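Local structure of protein-glutamine deamidase Cif (3GQM) at residues A[112-117]-A[267-272]. The protein deamidates a glutamine side chain of host NEDD8 to glutamate, which abolishes cullin-RING ubiquitin ligase activity and inhibits the host cell cycle. Residues are numbered along the deposited sequence; the frame is centred on the assembly and turned at random.
Sequences FKLMTE and RNAQYV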
loop_
_atom_site.group_PDB
_atom_site.type_symbol
_atom_site.label_atom_id
_atom_site.label_comp_id
_atom_site.label_asym_id
_atom_site.label_seq_id
_atom_site.Cartn_x
_atom_site.Cartn_y
_atom_site.Cartn_z
ATOM N N PHE A 112 3.735 -4.448 -0.911
ATOM C CA PHE A 112 5.084 -4.343 -1.483
ATOM C C PHE A 112 5.868 -5.682 -1.389
ATOM O O PHE A 112 6.461 -6.111 -2.388
ATOM C CB PHE A 112 5.892 -3.247 -0.771
ATOM C CG PHE A 112 7.288 -3.012 -1.357
ATOM C CD1 PHE A 112 7.481 -2.035 -2.367
ATOM C CD2 PHE A 112 8.400 -3.774 -0.902
ATOM C CE1 PHE A 112 8.745 -1.803 -2.937
ATOM C CE2 PHE A 112 9.692 -3.555 -1.435
ATOM C CZ PHE A 112 9.870 -2.567 -2.462
ATOM N N LYS A 113 5.934 -6.279 -0.183
ATOM C CA LYS A 113 6.564 -7.589 -0.001
ATOM C C LYS A 113 5.865 -8.624 -0.878
ATOM O O LYS A 113 6.557 -9.359 -1.622
ATOM C CB LYS A 113 6.543 -8.024 1.481
ATOM C CG LYS A 113 7.557 -7.210 2.380
ATOM C CD LYS A 113 7.326 -7.525 3.893
ATOM C CE LYS A 113 7.546 -9.044 4.228
ATOM N NZ LYS A 113 9.001 -9.288 4.265
ATOM N N LEU A 114 4.518 -8.664 -0.834
ATOM C CA LEU A 114 3.768 -9.609 -1.702
ATOM C C LEU A 114 4.165 -9.524 -3.181
ATOM O O LEU A 114 4.319 -10.550 -3.844
ATOM C CB LEU A 114 2.250 -9.426 -1.598
ATOM C CG LEU A 114 1.357 -10.573 -2.102
ATOM C CD1 LEU A 114 1.506 -11.794 -1.243
ATOM C CD2 LEU A 114 -0.080 -10.191 -2.099
ATOM N N MET A 115 4.344 -8.317 -3.690
ATOM C CA MET A 115 4.655 -8.147 -5.112
ATOM C C MET A 115 6.104 -8.539 -5.484
ATOM O O MET A 115 6.323 -9.112 -6.547
ATOM C CB MET A 115 4.376 -6.689 -5.509
ATOM C CG MET A 115 2.898 -6.346 -5.413
ATOM S SD MET A 115 2.549 -4.636 -5.796
ATOM C CE MET A 115 3.181 -4.555 -7.480
ATOM N N THR A 116 7.068 -8.201 -4.606
ATOM C CA THR A 116 8.490 -8.213 -4.930
ATOM C C THR A 116 9.238 -9.459 -4.470
ATOM O O THR A 116 10.288 -9.733 -4.994
ATOM C CB THR A 116 9.219 -7.003 -4.290
ATOM O OG1 THR A 116 8.992 -6.988 -2.878
ATOM C CG2 THR A 116 8.723 -5.667 -4.898
ATOM N N GLU A 117 8.725 -10.201 -3.503
ATOM C CA GLU A 117 9.504 -11.300 -2.881
ATOM C C GLU A 117 9.434 -12.592 -3.689
ATOM O O GLU A 117 8.425 -12.898 -4.324
ATOM C CB GLU A 117 9.065 -11.593 -1.438
ATOM C CG GLU A 117 9.617 -10.574 -0.450
ATOM C CD GLU A 117 9.146 -10.766 0.989
ATOM O OE1 GLU A 117 8.131 -11.476 1.246
ATOM O OE2 GLU A 117 9.800 -10.160 1.875
ATOM N N ARG A 267 1.792 -15.679 -8.010
ATOM C CA ARG A 267 2.057 -16.874 -7.243
ATOM C C ARG A 267 1.982 -16.580 -5.722
ATOM O O ARG A 267 1.307 -17.310 -4.980
ATOM C CB ARG A 267 3.413 -17.479 -7.668
ATOM C CG ARG A 267 3.559 -18.921 -7.261
ATOM C CD ARG A 267 4.783 -19.604 -7.957
ATOM N NE ARG A 267 4.728 -21.072 -7.788
ATOM C CZ ARG A 267 3.952 -21.931 -8.478
ATOM N NH1 ARG A 267 3.120 -21.547 -9.444
ATOM N NH2 ARG A 267 4.009 -23.215 -8.186
ATOM N N ASN A 268 2.627 -15.518 -5.259
ATOM C CA ASN A 268 2.517 -15.155 -3.820
ATOM C C ASN A 268 1.096 -14.889 -3.431
ATOM O O ASN A 268 0.627 -15.349 -2.358
ATOM C CB ASN A 268 3.393 -13.943 -3.460
ATOM C CG ASN A 268 4.861 -14.209 -3.653
ATOM O OD1 ASN A 268 5.296 -15.372 -3.599
ATOM N ND2 ASN A 268 5.668 -13.130 -3.867
ATOM N N ALA A 269 0.361 -14.169 -4.285
ATOM C CA ALA A 269 -1.008 -13.812 -3.880
ATOM C C ALA A 269 -1.928 -15.037 -3.854
ATOM O O ALA A 269 -2.869 -15.103 -3.033
ATOM C CB ALA A 269 -1.613 -12.716 -4.752
ATOM N N GLN A 270 -1.672 -15.990 -4.766
ATOM C CA GLN A 270 -2.508 -17.208 -4.857
ATOM C C GLN A 270 -2.308 -18.015 -3.588
ATOM O O GLN A 270 -3.270 -18.472 -2.977
ATOM C CB GLN A 270 -2.167 -18.069 -6.100
ATOM N N TYR A 271 -1.057 -18.176 -3.206
ATOM C CA TYR A 271 -0.729 -18.847 -1.983
ATOM C C TYR A 271 -1.507 -18.236 -0.800
ATOM O O TYR A 271 -2.233 -18.945 -0.082
ATOM C CB TYR A 271 0.783 -18.808 -1.736
ATOM C CG TYR A 271 1.129 -19.310 -0.352
ATOM C CD1 TYR A 271 1.374 -20.664 -0.123
ATOM C CD2 TYR A 271 1.141 -18.434 0.737
ATOM C CE1 TYR A 271 1.646 -21.128 1.148
ATOM C CE2 TYR A 271 1.406 -18.881 2.001
ATOM C CZ TYR A 271 1.658 -20.223 2.206
ATOM O OH TYR A 271 1.939 -20.646 3.474
ATOM N N VAL A 272 -1.396 -16.910 -0.632
ATOM C CA VAL A 272 -2.027 -16.230 0.482
ATOM C C VAL A 272 -3.529 -16.383 0.413
ATOM O O VAL A 272 -4.185 -16.673 1.432
ATOM C CB VAL A 272 -1.623 -14.702 0.573
ATOM C CG1 VAL A 272 -2.469 -13.999 1.668
ATOM C CG2 VAL A 272 -0.121 -14.556 0.860
#
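The side chains of N268 and L114 run antiparallel past one another. N268 points its CB toward helix 104-116 and extends its amide to the C-terminal end of that helix. There N268 ND2 gives one hydrogen to L114 O at 2.9 Å. The other goes from N268 ND2 to E117 O at 2.8 Å. The bond to L114 O is nearly straight, 172° at the hydrogen; that to E117 O is slightly bent. Both acceptors lie in the amide plane of N268, while ND2 sits above each carbonyl plane. L114 O lies in the last turn and E117 O just beyond it, so N268 is a side-chain donor to a helix end. Two bonds fix the rotation of the amide, and Q264 NE2 bonds to its OD1. Helix 104-116 packs against the antiparallel sheet through F112 and M115, consistent with the papain-like fold of peptidase clan CA, which includes the Cif family. The axes of segments 112-116 and 267-272 come within 9.0 Å, their N-to-C directions 121° apart. L114, with CG anti to the backbone N, lays its branches along 267-272. L114 CD1 rests 3.6 Å from N268 CB. L114 CD2 meets A269 CB at 4.0 Å. L40 of helix 29-42 touches both L114 and V272.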